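PDB 4UPK: phosphonate monoester hydrolase from Ruegeria pomeroyi, which belongs to the sulfatase family of enzymes, within the alkaline phosphatase clan. Local coordinates for residues E276-S288 against D442-P454. Numbering follows the deposited sequence.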
ATOM      1  N   GLU A 276     -26.149  43.083  -9.933  1.00 17.32           N
ATOM      2  CA  GLU A 276     -25.438  43.064  -8.660  1.00 17.94           C
ATOM      3  C   GLU A 276     -24.014  42.498  -8.789  1.00 23.22           C
ATOM      4  O   GLU A 276     -23.085  43.024  -8.173  1.00 22.98           O
ATOM      5  CB  GLU A 276     -26.261  42.402  -7.535  1.00 19.41           C
ATOM      6  CG  GLU A 276     -27.485  43.207  -7.103  1.00 25.73           C
ATOM      7  CD  GLU A 276     -27.263  44.669  -6.768  1.00 35.69           C
ATOM      8  OE1 GLU A 276     -26.328  44.977  -5.995  1.00 33.77           O
ATOM      9  OE2 GLU A 276     -28.042  45.513  -7.262  1.00 29.65           O
ATOM     10  N   HIS A 277     -23.827  41.481  -9.662  1.00 18.97           N
ATOM     11  CA  HIS A 277     -22.520  40.902  -9.987  1.00 17.36           C
ATOM     12  C   HIS A 277     -22.711  39.976 -11.202  1.00 22.07           C
ATOM     13  O   HIS A 277     -23.702  39.240 -11.246  1.00 22.83           O
ATOM     14  CB  HIS A 277     -21.874  40.165  -8.778  1.00 16.70           C
ATOM     15  CG  HIS A 277     -20.423  39.795  -8.945  1.00 18.40           C
ATOM     16  ND1 HIS A 277     -20.030  38.742  -9.774  1.00 19.31           N
ATOM     17  CD2 HIS A 277     -19.322  40.299  -8.335  1.00 18.13           C
ATOM     18  CE1 HIS A 277     -18.710  38.679  -9.677  1.00 17.83           C
ATOM     19  NE2 HIS A 277     -18.240  39.586  -8.811  1.00 17.87           N
ATOM     20  N   PRO A 278     -21.774  39.997 -12.182  1.00 17.24           N
ATOM     21  CA  PRO A 278     -21.909  39.140 -13.374  1.00 17.45           C
ATOM     22  C   PRO A 278     -22.020  37.630 -13.138  1.00 22.91           C
ATOM     23  O   PRO A 278     -22.531  36.942 -14.021  1.00 25.86           O
ATOM     24  CB  PRO A 278     -20.645  39.463 -14.170  1.00 18.80           C
ATOM     25  CG  PRO A 278     -20.251  40.804 -13.722  1.00 22.27           C
ATOM     26  CD  PRO A 278     -20.560  40.830 -12.278  1.00 17.73           C
ATOM     27  N   PHE A 279     -21.529  37.119 -11.988  1.00 15.92           N
ATOM     28  CA  PHE A 279     -21.567  35.710 -11.547  1.00 14.13           C
ATOM     29  C   PHE A 279     -23.000  35.131 -11.589  1.00 18.59           C
ATOM     30  O   PHE A 279     -23.176  33.938 -11.847  1.00 17.14           O
ATOM     31  CB  PHE A 279     -21.009  35.601 -10.096  1.00 14.57           C
ATOM     32  CG  PHE A 279     -21.323  34.307  -9.361  1.00 15.64           C
ATOM     33  CD1 PHE A 279     -22.497  34.171  -8.625  1.00 16.22           C
ATOM     34  CD2 PHE A 279     -20.469  33.213  -9.446  1.00 17.58           C
ATOM     35  CE1 PHE A 279     -22.808  32.965  -7.990  1.00 19.37           C
ATOM     36  CE2 PHE A 279     -20.781  32.008  -8.810  1.00 17.45           C
ATOM     37  CZ  PHE A 279     -21.940  31.896  -8.077  1.00 17.14           C
ATOM     38  N   PHE A 280     -24.002  35.985 -11.275  1.00 16.28           N
ATOM     39  CA  PHE A 280     -25.431  35.671 -11.193  1.00 15.20           C
ATOM     40  C   PHE A 280     -26.133  35.457 -12.513  1.00 19.44           C
ATOM     41  O   PHE A 280     -27.240  34.905 -12.532  1.00 20.11           O
ATOM     42  CB  PHE A 280     -26.168  36.654 -10.275  1.00 16.15           C
ATOM     43  CG  PHE A 280     -25.652  36.626  -8.859  1.00 16.38           C
ATOM     44  CD1 PHE A 280     -25.751  35.476  -8.087  1.00 18.04           C
ATOM     45  CD2 PHE A 280     -25.047  37.746  -8.302  1.00 18.37           C
ATOM     46  CE1 PHE A 280     -25.239  35.442  -6.793  1.00 18.65           C
ATOM     47  CE2 PHE A 280     -24.579  37.724  -6.992  1.00 19.84           C
ATOM     48  CZ  PHE A 280     -24.651  36.567  -6.257  1.00 17.37           C
ATOM     49  N   GLY A 281     -25.483  35.879 -13.599  1.00 15.32           N
ATOM     50  CA  GLY A 281     -25.927  35.643 -14.966  1.00 14.12           C
ATOM     51  C   GLY A 281     -25.939  34.142 -15.153  1.00 18.63           C
ATOM     52  O   GLY A 281     -27.023  33.545 -15.150  1.00 18.47           O
ATOM     53  N   PRO A 282     -24.742  33.490 -15.175  1.00 15.53           N
ATOM     54  CA  PRO A 282     -24.697  32.014 -15.267  1.00 14.92           C
ATOM     55  C   PRO A 282     -25.363  31.286 -14.089  1.00 18.70           C
ATOM     56  O   PRO A 282     -25.924  30.220 -14.292  1.00 18.55           O
ATOM     57  CB  PRO A 282     -23.194  31.723 -15.326  1.00 16.64           C
ATOM     58  CG  PRO A 282     -22.574  32.985 -15.868  1.00 20.07           C
ATOM     59  CD  PRO A 282     -23.371  34.052 -15.201  1.00 16.23           C
ATOM     60  N   ALA A 283     -25.314  31.872 -12.875  1.00 14.92           N
ATOM     61  CA  ALA A 283     -25.904  31.321 -11.667  1.00 14.56           C
ATOM     62  C   ALA A 283     -27.436  31.265 -11.691  1.00 20.43           C
ATOM     63  O   ALA A 283     -27.992  30.275 -11.221  1.00 20.13           O
ATOM     64  CB  ALA A 283     -25.392  32.059 -10.434  1.00 15.29           C
ATOM     65  N   THR A 284     -28.136  32.279 -12.261  1.00 19.19           N
ATOM     66  CA  THR A 284     -29.607  32.198 -12.382  1.00 19.14           C
ATOM     67  C   THR A 284     -29.967  31.303 -13.594  1.00 23.78           C
ATOM     68  O   THR A 284     -31.109  30.884 -13.722  1.00 23.85           O
ATOM     69  CB  THR A 284     -30.298  33.608 -12.501  1.00 20.57           C
ATOM     70  OG1 THR A 284     -29.724  34.360 -13.572  1.00 21.01           O
ATOM     71  CG2 THR A 284     -30.251  34.402 -11.227  1.00 13.25           C
ATOM     72  N   ARG A 285     -29.006  31.046 -14.494  1.00 20.55           N
ATOM     73  CA  ARG A 285     -29.232  30.267 -15.715  1.00 20.94           C
ATOM     74  C   ARG A 285     -28.869  28.782 -15.568  1.00 25.29           C
ATOM     75  O   ARG A 285     -29.253  27.999 -16.430  1.00 23.85           O
ATOM     76  CB  ARG A 285     -28.473  30.905 -16.900  1.00 21.64           C
ATOM     77  CG  ARG A 285     -29.240  32.017 -17.644  1.00 33.06           C
ATOM     78  CD  ARG A 285     -28.336  33.071 -18.296  1.00 43.66           C
ATOM     79  NE  ARG A 285     -27.100  32.503 -18.844  1.00 50.15           N
ATOM     80  CZ  ARG A 285     -25.917  33.111 -18.854  1.00 57.29           C
ATOM     81  NH1 ARG A 285     -25.792  34.352 -18.387  1.00 20.49           N
ATOM     82  NH2 ARG A 285     -24.851  32.492 -19.350  1.00 50.72           N
ATOM     83  N   TYR A 286     -28.152  28.404 -14.474  1.00 23.23           N
ATOM     84  CA  TYR A 286     -27.667  27.046 -14.151  1.00 23.33           C
ATOM     85  C   TYR A 286     -28.818  26.074 -13.874  1.00 28.16           C
ATOM     86  O   TYR A 286     -28.797  24.958 -14.407  1.00 27.80           O
ATOM     87  CB  TYR A 286     -26.685  27.118 -12.962  1.00 24.93           C
ATOM     88  CG  TYR A 286     -25.942  25.834 -12.636  1.00 28.15           C
ATOM     89  CD1 TYR A 286     -24.746  25.518 -13.267  1.00 30.30           C
ATOM     90  CD2 TYR A 286     -26.398  24.973 -11.642  1.00 29.08           C
ATOM     91  CE1 TYR A 286     -24.055  24.348 -12.960  1.00 31.45           C
ATOM     92  CE2 TYR A 286     -25.724  23.792 -11.342  1.00 29.79           C
ATOM     93  CZ  TYR A 286     -24.547  23.491 -11.994  1.00 38.56           C
ATOM     94  OH  TYR A 286     -23.870  22.342 -11.668  1.00 45.57           O
ATOM     95  N   SER A 287     -29.797  26.489 -13.027  1.00 25.29           N
ATOM     96  CA  SER A 287     -31.001  25.724 -12.649  1.00 24.96           C
ATOM     97  C   SER A 287     -32.251  26.548 -12.915  1.00 26.28           C
ATOM     98  O   SER A 287     -32.181  27.775 -13.013  1.00 25.17           O
ATOM     99  CB  SER A 287     -30.962  25.315 -11.178  1.00 31.02           C
ATOM    100  OG  SER A 287     -29.964  24.341 -10.919  1.00 47.07           O
ATOM    101  N   SER A 288     -33.400  25.870 -13.037  1.00 22.47           N
ATOM    102  CA  SER A 288     -34.692  26.512 -13.312  1.00 21.81           C
ATOM    103  C   SER A 288     -35.827  25.596 -12.846  1.00 21.66           C
ATOM    104  O   SER A 288     -35.576  24.408 -12.614  1.00 20.40           O
ATOM    105  CB  SER A 288     -34.839  26.821 -14.815  1.00 25.41           C
ATOM    106  OG  SER A 288     -34.910  25.657 -15.622  1.00 29.33           O
ATOM    107  N   ASP A 442     -15.878  19.468 -19.235  1.00 25.22           N
ATOM    108  CA  ASP A 442     -17.020  20.139 -19.843  1.00 24.83           C
ATOM    109  C   ASP A 442     -17.166  21.537 -19.234  1.00 27.03           C
ATOM    110  O   ASP A 442     -17.850  21.692 -18.218  1.00 26.33           O
ATOM    111  CB  ASP A 442     -18.302  19.285 -19.655  1.00 26.47           C
ATOM    112  CG  ASP A 442     -19.492  19.684 -20.511  1.00 42.09           C
ATOM    113  OD1 ASP A 442     -19.320  20.522 -21.439  1.00 42.42           O
ATOM    114  OD2 ASP A 442     -20.592  19.150 -20.274  1.00 52.81           O
ATOM    115  N   PRO A 443     -16.514  22.564 -19.838  1.00 22.80           N
ATOM    116  CA  PRO A 443     -16.583  23.932 -19.276  1.00 21.07           C
ATOM    117  C   PRO A 443     -17.983  24.434 -18.900  1.00 22.87           C
ATOM    118  O   PRO A 443     -18.931  24.321 -19.672  1.00 21.70           O
ATOM    119  CB  PRO A 443     -15.915  24.782 -20.364  1.00 23.03           C
ATOM    120  CG  PRO A 443     -14.954  23.864 -21.013  1.00 27.88           C
ATOM    121  CD  PRO A 443     -15.657  22.531 -21.045  1.00 24.11           C
ATOM    122  N   THR A 444     -18.107  24.983 -17.694  1.00 19.57           N
ATOM    123  CA  THR A 444     -19.354  25.491 -17.115  1.00 17.43           C
ATOM    124  C   THR A 444     -19.782  26.776 -17.816  1.00 20.90           C
ATOM    125  O   THR A 444     -19.006  27.346 -18.587  1.00 20.94           O
ATOM    126  CB  THR A 444     -19.181  25.754 -15.576  1.00 20.52           C
ATOM    127  OG1 THR A 444     -18.294  26.850 -15.343  1.00 20.00           O
ATOM    128  CG2 THR A 444     -18.745  24.528 -14.788  1.00 14.19           C
ATOM    129  N   LEU A 445     -20.995  27.264 -17.502  1.00 18.05           N
ATOM    130  CA  LEU A 445     -21.518  28.524 -18.028  1.00 18.57           C
ATOM    131  C   LEU A 445     -20.642  29.716 -17.620  1.00 20.31           C
ATOM    132  O   LEU A 445     -20.435  30.610 -18.425  1.00 17.97           O
ATOM    133  CB  LEU A 445     -23.018  28.739 -17.661  1.00 18.64           C
ATOM    134  CG  LEU A 445     -24.018  27.702 -18.219  1.00 22.09           C
ATOM    135  CD1 LEU A 445     -25.358  27.799 -17.514  1.00 21.59           C
ATOM    136  CD2 LEU A 445     -24.243  27.888 -19.682  1.00 24.33           C
ATOM    137  N   TRP A 446     -20.069  29.691 -16.397  1.00 19.85           N
ATOM    138  CA  TRP A 446     -19.140  30.712 -15.884  1.00 19.13           C
ATOM    139  C   TRP A 446     -17.835  30.704 -16.676  1.00 23.39           C
ATOM    140  O   TRP A 446     -17.310  31.768 -16.972  1.00 23.60           O
ATOM    141  CB  TRP A 446     -18.822  30.454 -14.407  1.00 17.49           C
ATOM    142  CG  TRP A 446     -19.990  30.638 -13.488  1.00 17.87           C
ATOM    143  CD1 TRP A 446     -20.448  31.814 -12.972  1.00 20.34           C
ATOM    144  CD2 TRP A 446     -20.807  29.605 -12.922  1.00 17.55           C
ATOM    145  NE1 TRP A 446     -21.510  31.581 -12.132  1.00 19.07           N
ATOM    146  CE2 TRP A 446     -21.739  30.231 -12.066  1.00 20.50           C
ATOM    147  CE3 TRP A 446     -20.854  28.206 -13.071  1.00 19.00           C
ATOM    148  CZ2 TRP A 446     -22.714  29.510 -11.368  1.00 20.22           C
ATOM    149  CZ3 TRP A 446     -21.828  27.493 -12.388  1.00 20.50           C
ATOM    150  CH2 TRP A 446     -22.757  28.147 -11.562  1.00 21.16           C
ATOM    151  N   GLN A 447     -17.312  29.501 -17.019  1.00 20.49           N
ATOM    152  CA  GLN A 447     -16.071  29.334 -17.790  1.00 19.91           C
ATOM    153  C   GLN A 447     -16.247  29.838 -19.195  1.00 23.96           C
ATOM    154  O   GLN A 447     -15.332  30.485 -19.714  1.00 23.99           O
ATOM    155  CB  GLN A 447     -15.631  27.869 -17.841  1.00 20.54           C
ATOM    156  CG  GLN A 447     -14.922  27.419 -16.592  1.00 23.37           C
ATOM    157  CD  GLN A 447     -14.370  26.030 -16.751  1.00 23.61           C
ATOM    158  OE1 GLN A 447     -15.057  25.037 -16.531  1.00 15.00           O
ATOM    159  NE2 GLN A 447     -13.101  25.940 -17.105  1.00  9.54           N
ATOM    160  N   GLN A 448     -17.419  29.533 -19.811  1.00 19.42           N
ATOM    161  CA  GLN A 448     -17.777  29.933 -21.168  1.00 19.63           C
ATOM    162  C   GLN A 448     -17.901  31.457 -21.277  1.00 25.13           C
ATOM    163  O   GLN A 448     -17.442  32.029 -22.256  1.00 26.29           O
ATOM    164  CB  GLN A 448     -19.108  29.279 -21.584  1.00 20.72           C
ATOM    165  CG  GLN A 448     -19.011  27.806 -21.916  1.00 23.30           C
ATOM    166  CD  GLN A 448     -20.361  27.137 -21.910  1.00 41.45           C
ATOM    167  OE1 GLN A 448     -21.256  27.477 -22.691  1.00 39.72           O
ATOM    168  NE2 GLN A 448     -20.529  26.131 -21.055  1.00 27.96           N
ATOM    169  N   GLU A 449     -18.510  32.110 -20.269  1.00 21.79           N
ATOM    170  CA  GLU A 449     -18.730  33.553 -20.260  1.00 22.46           C
ATOM    171  C   GLU A 449     -17.514  34.337 -19.766  1.00 26.29           C
ATOM    172  O   GLU A 449     -17.267  35.439 -20.255  1.00 27.45           O
ATOM    173  CB  GLU A 449     -19.989  33.893 -19.421  1.00 24.31           C
ATOM    174  CG  GLU A 449     -20.522  35.308 -19.631  1.00 43.95           C
ATOM    175  CD  GLU A 449     -21.923  35.583 -19.108  1.00 76.60           C
ATOM    176  OE1 GLU A 449     -22.845  34.802 -19.440  1.00 77.99           O
ATOM    177  OE2 GLU A 449     -22.112  36.615 -18.420  1.00 69.24           O
ATOM    178  N   PHE A 450     -16.775  33.802 -18.791  1.00 21.55           N
ATOM    179  CA  PHE A 450     -15.649  34.547 -18.233  1.00 21.70           C
ATOM    180  C   PHE A 450     -14.240  34.149 -18.679  1.00 25.67           C
ATOM    181  O   PHE A 450     -13.314  34.934 -18.498  1.00 27.26           O
ATOM    182  CB  PHE A 450     -15.807  34.807 -16.721  1.00 23.06           C
ATOM    183  CG  PHE A 450     -17.184  35.301 -16.344  1.00 23.96           C
ATOM    184  CD1 PHE A 450     -17.606  36.575 -16.702  1.00 28.05           C
ATOM    185  CD2 PHE A 450     -18.057  34.492 -15.630  1.00 26.73           C
ATOM    186  CE1 PHE A 450     -18.891  37.026 -16.366  1.00 29.57           C
ATOM    187  CE2 PHE A 450     -19.339  34.942 -15.286  1.00 29.94           C
ATOM    188  CZ  PHE A 450     -19.748  36.206 -15.658  1.00 28.65           C
ATOM    189  N   GLY A 451     -14.103  33.003 -19.338  1.00 20.53           N
ATOM    190  CA  GLY A 451     -12.856  32.573 -19.965  1.00 20.51           C
ATOM    191  C   GLY A 451     -11.718  32.001 -19.147  1.00 24.29           C
ATOM    192  O   GLY A 451     -10.619  31.852 -19.685  1.00 24.99           O
ATOM    193  N   PHE A 452     -11.971  31.614 -17.889  1.00 18.93           N
ATOM    194  CA  PHE A 452     -10.964  31.036 -16.993  1.00 17.29           C
ATOM    195  C   PHE A 452     -10.931  29.496 -17.110  1.00 19.77           C
ATOM    196  O   PHE A 452     -11.936  28.876 -17.462  1.00 18.68           O
ATOM    197  CB  PHE A 452     -11.210  31.494 -15.521  1.00 17.72           C
ATOM    198  CG  PHE A 452     -12.553  31.072 -14.947  1.00 18.25           C
ATOM    199  CD1 PHE A 452     -12.694  29.857 -14.285  1.00 18.93           C
ATOM    200  CD2 PHE A 452     -13.675  31.895 -15.069  1.00 19.67           C
ATOM    201  CE1 PHE A 452     -13.937  29.455 -13.780  1.00 19.85           C
ATOM    202  CE2 PHE A 452     -14.916  31.495 -14.555  1.00 22.11           C
ATOM    203  CZ  PHE A 452     -15.045  30.269 -13.937  1.00 19.79           C
ATOM    204  N   GLY A 453      -9.787  28.903 -16.764  1.00 17.22           N
ATOM    205  CA  GLY A 453      -9.588  27.456 -16.811  1.00 16.58           C
ATOM    206  C   GLY A 453      -9.934  26.737 -15.526  1.00 20.52           C
ATOM    207  O   GLY A 453     -10.303  27.378 -14.530  1.00 18.82           O
ATOM    208  N   PRO A 454      -9.767  25.384 -15.502  1.00 19.20           N
ATOM    209  CA  PRO A 454     -10.162  24.612 -14.301  1.00 18.62           C
ATOM    210  C   PRO A 454      -9.276  24.678 -13.049  1.00 20.52           C
ATOM    211  O   PRO A 454      -9.556  23.972 -12.074  1.00 17.25           O
ATOM    212  CB  PRO A 454     -10.356  23.198 -14.846  1.00 20.94           C
ATOM    213  CG  PRO A 454      -9.409  23.114 -15.996  1.00 24.96           C
ATOM    214  CD  PRO A 454      -9.349  24.486 -16.606  1.00 20.54           C
TER
HETATM  215  O   HOH W   1     -23.717  38.313 -16.301  1.00 23.72           O
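The indole of W446 takes P282 CB over one face, a CH-pi contact 3.6 Å from P282 CB to the centroid of the five-membered ring. F279 lies nearly parallel to that ring, planes 25° apart, but slid aside; W446 NE1 stands over the F279 ring, 3.3 Å from F279 CD2. At the indole edge, NE1 donates to a lone pair of F279 O (2.9 Å), which also accepts the helical bond from A283 N. The far end of the indole meets A283 and, obliquely, Y286, whose CD1 is 3.6 Å from W446 CZ3. P282 is a knob among L445, W446, E449 and F450. The F450 ring presents its edge to P278 O, and a water links this oxygen to E449 OE2. With CG of E449 opposite its own N (chi1 -165°) and the chain extended beyond, OE1 reaches R285 in a salt bridge of nearly coplanar guanidinium and carboxylate, NH1 on its syn lone pair, NH2 (3.1 Å) almost along its C-O axis. Helices 280-286 and 445-450 run roughly antiparallel (146°), axes 9.2 Å apart at closest approach. The second follows strand 431-436 of the four-stranded antiparallel sheet, whose last strand, 479-482, supplies M479 against F279, while helix 270-275 touches R285 through R270.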